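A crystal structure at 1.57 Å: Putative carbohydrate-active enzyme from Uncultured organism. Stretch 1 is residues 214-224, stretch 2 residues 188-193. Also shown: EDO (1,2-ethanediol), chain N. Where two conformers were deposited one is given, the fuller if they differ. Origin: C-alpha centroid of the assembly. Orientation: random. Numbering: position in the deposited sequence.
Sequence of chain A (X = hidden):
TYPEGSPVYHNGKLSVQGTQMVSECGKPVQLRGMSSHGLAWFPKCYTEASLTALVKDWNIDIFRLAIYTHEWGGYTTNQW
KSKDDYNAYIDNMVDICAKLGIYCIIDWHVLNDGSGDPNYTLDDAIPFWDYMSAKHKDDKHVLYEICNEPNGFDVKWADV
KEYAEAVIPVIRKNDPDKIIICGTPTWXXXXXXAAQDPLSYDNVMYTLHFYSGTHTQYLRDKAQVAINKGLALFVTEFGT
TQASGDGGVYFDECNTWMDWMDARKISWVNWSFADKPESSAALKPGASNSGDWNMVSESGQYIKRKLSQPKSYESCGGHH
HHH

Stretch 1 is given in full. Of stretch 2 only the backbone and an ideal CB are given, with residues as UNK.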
# COMPACT_ATOMS: atom_id res chain seq x y z
N THR A 214 -5.23 -17.11 -7.97
CA THR A 214 -4.16 -17.94 -7.44
C THR A 214 -4.42 -18.36 -5.99
O THR A 214 -4.22 -19.52 -5.63
CB THR A 214 -2.82 -17.18 -7.52
OG1 THR A 214 -2.59 -16.80 -8.90
CG2 THR A 214 -1.66 -18.02 -7.04
N HIS A 215 -4.85 -17.41 -5.16
CA HIS A 215 -4.94 -17.64 -3.71
C HIS A 215 -6.40 -17.71 -3.27
O HIS A 215 -7.20 -16.88 -3.65
CB HIS A 215 -4.21 -16.54 -2.94
CG HIS A 215 -2.83 -16.29 -3.45
ND1 HIS A 215 -2.48 -15.16 -4.14
CD2 HIS A 215 -1.73 -17.07 -3.40
CE1 HIS A 215 -1.21 -15.24 -4.49
NE2 HIS A 215 -0.73 -16.38 -4.05
N THR A 216 -6.72 -18.71 -2.47
CA THR A 216 -8.10 -18.91 -2.05
C THR A 216 -8.13 -19.24 -0.54
O THR A 216 -7.48 -18.55 0.25
CB THR A 216 -8.78 -19.97 -2.94
OG1 THR A 216 -10.13 -20.18 -2.51
CG2 THR A 216 -8.02 -21.27 -2.93
N GLN A 217 -8.89 -20.26 -0.15
CA GLN A 217 -9.13 -20.53 1.28
C GLN A 217 -7.86 -20.67 2.11
O GLN A 217 -7.80 -20.15 3.23
CB GLN A 217 -9.93 -21.82 1.47
CG GLN A 217 -10.24 -22.09 2.96
CD GLN A 217 -10.90 -23.44 3.19
OE1 GLN A 217 -11.72 -23.89 2.40
NE2 GLN A 217 -10.51 -24.10 4.29
N TYR A 218 -6.88 -21.41 1.61
CA TYR A 218 -5.64 -21.66 2.36
C TYR A 218 -5.03 -20.35 2.88
O TYR A 218 -4.60 -20.26 4.05
CB TYR A 218 -4.61 -22.41 1.50
CG TYR A 218 -3.24 -22.73 2.12
CD1 TYR A 218 -3.06 -22.93 3.50
CD2 TYR A 218 -2.12 -22.84 1.31
CE1 TYR A 218 -1.79 -23.24 4.02
CE2 TYR A 218 -0.86 -23.14 1.83
CZ TYR A 218 -0.71 -23.34 3.18
OH TYR A 218 0.56 -23.64 3.65
N LEU A 219 -4.97 -19.34 2.02
CA LEU A 219 -4.39 -18.07 2.44
C LEU A 219 -5.29 -17.31 3.42
O LEU A 219 -4.77 -16.67 4.34
CB LEU A 219 -4.06 -17.19 1.21
CG LEU A 219 -3.23 -15.94 1.53
CD1 LEU A 219 -1.92 -16.26 2.28
CD2 LEU A 219 -2.94 -15.19 0.20
N ARG A 220 -6.61 -17.36 3.24
CA ARG A 220 -7.53 -16.77 4.22
C ARG A 220 -7.37 -17.44 5.58
O ARG A 220 -7.40 -16.78 6.62
CB ARG A 220 -8.99 -16.86 3.74
CG ARG A 220 -9.29 -15.89 2.58
CD ARG A 220 -10.76 -15.82 2.21
NE ARG A 220 -11.25 -17.04 1.57
CZ ARG A 220 -11.25 -17.26 0.25
NH1 ARG A 220 -10.74 -16.36 -0.59
NH2 ARG A 220 -11.74 -18.39 -0.25
N ASP A 221 -7.16 -18.76 5.59
CA ASP A 221 -6.98 -19.48 6.85
C ASP A 221 -5.67 -19.07 7.55
O ASP A 221 -5.62 -18.87 8.76
CB ASP A 221 -6.95 -21.00 6.64
CG ASP A 221 -8.31 -21.60 6.31
OD1 ASP A 221 -9.37 -21.01 6.61
OD2 ASP A 221 -8.31 -22.72 5.74
N LYS A 222 -4.58 -18.95 6.78
CA LYS A 222 -3.32 -18.43 7.30
C LYS A 222 -3.50 -17.04 7.90
O LYS A 222 -2.99 -16.73 8.99
CB LYS A 222 -2.26 -18.37 6.18
CG LYS A 222 -1.67 -19.74 5.86
CD LYS A 222 -1.01 -19.83 4.47
CE LYS A 222 0.21 -18.91 4.29
NZ LYS A 222 1.34 -19.21 5.22
N ALA A 223 -4.23 -16.19 7.20
CA ALA A 223 -4.48 -14.84 7.70
C ALA A 223 -5.28 -14.89 8.99
O ALA A 223 -5.02 -14.11 9.93
CB ALA A 223 -5.20 -14.00 6.65
N GLN A 224 -6.25 -15.81 9.07
CA GLN A 224 -7.07 -15.91 10.29
C GLN A 224 -6.23 -16.35 11.49
O GLN A 224 -6.50 -15.91 12.62
CB GLN A 224 -8.26 -16.87 10.10
CG GLN A 224 -9.29 -16.79 11.22
CD GLN A 224 -9.96 -15.45 11.24
OE1 GLN A 224 -10.47 -15.01 10.20
NE2 GLN A 224 -9.95 -14.76 12.39
N UNK A 188 4.66 -12.01 0.98
CA UNK A 188 3.72 -11.49 1.99
C UNK A 188 2.47 -12.37 2.09
O UNK A 188 1.32 -11.88 2.12
CB UNK A 188 3.32 -10.05 1.65
N UNK A 189 2.72 -13.67 2.24
CA UNK A 189 1.68 -14.64 2.59
C UNK A 189 1.77 -15.11 4.03
O UNK A 189 0.74 -15.40 4.65
CB UNK A 189 1.76 -15.85 1.66
N UNK A 190 2.98 -15.21 4.57
CA UNK A 190 3.21 -15.96 5.82
C UNK A 190 3.00 -15.09 7.09
O UNK A 190 3.83 -15.03 8.00
CB UNK A 190 4.63 -16.53 5.82
N UNK A 191 1.84 -14.45 7.14
CA UNK A 191 1.47 -13.66 8.29
C UNK A 191 1.32 -14.56 9.53
O UNK A 191 1.56 -14.10 10.64
CB UNK A 191 0.17 -12.90 8.01
N UNK A 192 0.92 -15.82 9.32
CA UNK A 192 0.78 -16.76 10.43
C UNK A 192 2.12 -17.10 11.06
O UNK A 192 2.18 -17.39 12.26
CB UNK A 192 0.09 -18.04 9.95
N UNK A 193 3.19 -17.07 10.27
CA UNK A 193 4.52 -17.32 10.81
C UNK A 193 5.07 -16.09 11.53
O UNK A 193 5.73 -16.20 12.55
CB UNK A 193 5.47 -17.74 9.69
C1 EDO N . -3.17 -20.75 -1.47
O1 EDO N . -4.44 -20.12 -1.19
C2 EDO N . -1.95 -19.88 -1.17
O2 EDO N . -1.39 -20.14 0.13

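Stretch 1 gives little by which to judge position 188. Its CA-to-CB bond points away, and no atom of stretch 1 lies within 5.5 Å of the ideal CB. Phi/psi of 54/50 is left-handed, a region that favours glycine, asparagine or aspartate but does not exclude other residues. The deposited residue is Ser188, in the m rotamer; its OG is hydrogen-bonded elsewhere in the structure.

Position 189 is better defined. The CB points sideways, 3.8 Å from Leu219 CD1 and 4.3 Å from Lys222 CE, so the first carbons of a side chain would run beside aliphatic atoms. Farther out, the imidazole of His215 and the ethanediol offer polar atoms. A long chain with an apolar stem suits this setting: methionine, glutamine, glutamate or lysine. The deposited residue is Gln189 (chi1 m, chi2 t). Its CB packs 3.7 Å from Leu219 CD1, and its amide ends beside the histidine, where Gln189 NE2 and His215 NE2 are 3.3 Å apart. The angle is poor, so this is proximity and not a hydrogen bond. Gln189 OE1 stays 3.9 Å from EDO O2. The backbone contributes too, with Gln189 O 3.6 Å from Lys222 CE.

At position 190 the CB points away, yet the ideal CB is 4.3 Å from Lys222 NZ. That ammonium group is the dominant cue: a short acidic side chain could turn back to it, and asparagine or serine could offer a neutral acceptor. The site also immediately precedes a helix, where aspartate, asparagine, serine and threonine are common. The deposited residue is Asp190 with chi1 m, which brings its end nearer than its CB direction suggests. Asp190 OD1 accepts a hydrogen bond from Lys222 NZ at 2.8 Å, part of a salt bridge. Although it occupies the N-cap position, its side chain makes no capping bond.

Position 191 begins the helix, with phi/psi of -64/-30. Its CB points sideways and lies 5.1 Å from both Ala223 CA and Lys222 O. This leaves room for a modest apolar group against the small alanine; valine, isoleucine, leucine or alanine would be reasonable. The deposited residue is Val191: its CG2 reaches 3.7 Å from Ala223 CA and 4.3 Å from Ala223 CB, an apolar contact.

Position 192 points toward stretch 1, and its CA is 5.4 Å from that of Lys222. The ideal CB sits only 3.5 Å from Lys222 O, so the approach is tight, while the nearby ammonium favours an acid; asparagine or serine could also be considered. The deposited residue is Asp192, chi1 p. Asp192 OD1 takes a hydrogen bond from Lys222 NZ at 2.8 Å, forming a second salt bridge. Lys222, with chi3 and chi4 both p, thus brings one charge to two carboxylates.

Position 193 has a sideways CB with nothing of stretch 1 within 5.5 Å; helical angles of -79/-37 admit many residues. The deposited one is Leu193, m,t, whose nearest approach to stretch 1 is 5.2 Å, from Leu193 CG to Lys222 NZ.

Stretch 2 188-193: SQDVDL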
# COMPACT_ATOMS: atom_id res chain seq x y z
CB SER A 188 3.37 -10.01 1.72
OG SER A 188 4.49 -9.22 2.07
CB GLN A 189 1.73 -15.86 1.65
CG GLN A 189 1.34 -15.51 0.21
CD GLN A 189 1.64 -16.61 -0.79
OE1 GLN A 189 1.73 -17.79 -0.43
NE2 GLN A 189 1.84 -16.23 -2.04
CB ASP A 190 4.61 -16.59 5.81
CG ASP A 190 4.76 -17.70 4.76
OD1 ASP A 190 3.75 -18.21 4.22
OD2 ASP A 190 5.91 -18.06 4.44
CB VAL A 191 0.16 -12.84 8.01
CG1 VAL A 191 0.46 -11.75 6.99
CG2 VAL A 191 -0.97 -13.73 7.52
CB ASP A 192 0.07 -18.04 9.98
CG ASP A 192 0.72 -18.71 8.79
OD1 ASP A 192 1.08 -18.04 7.80
OD2 ASP A 192 0.85 -19.96 8.82
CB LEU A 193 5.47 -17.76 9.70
CG LEU A 193 5.04 -19.01 8.93
CD1 LEU A 193 6.08 -19.43 7.91
CD2 LEU A 193 4.69 -20.15 9.88
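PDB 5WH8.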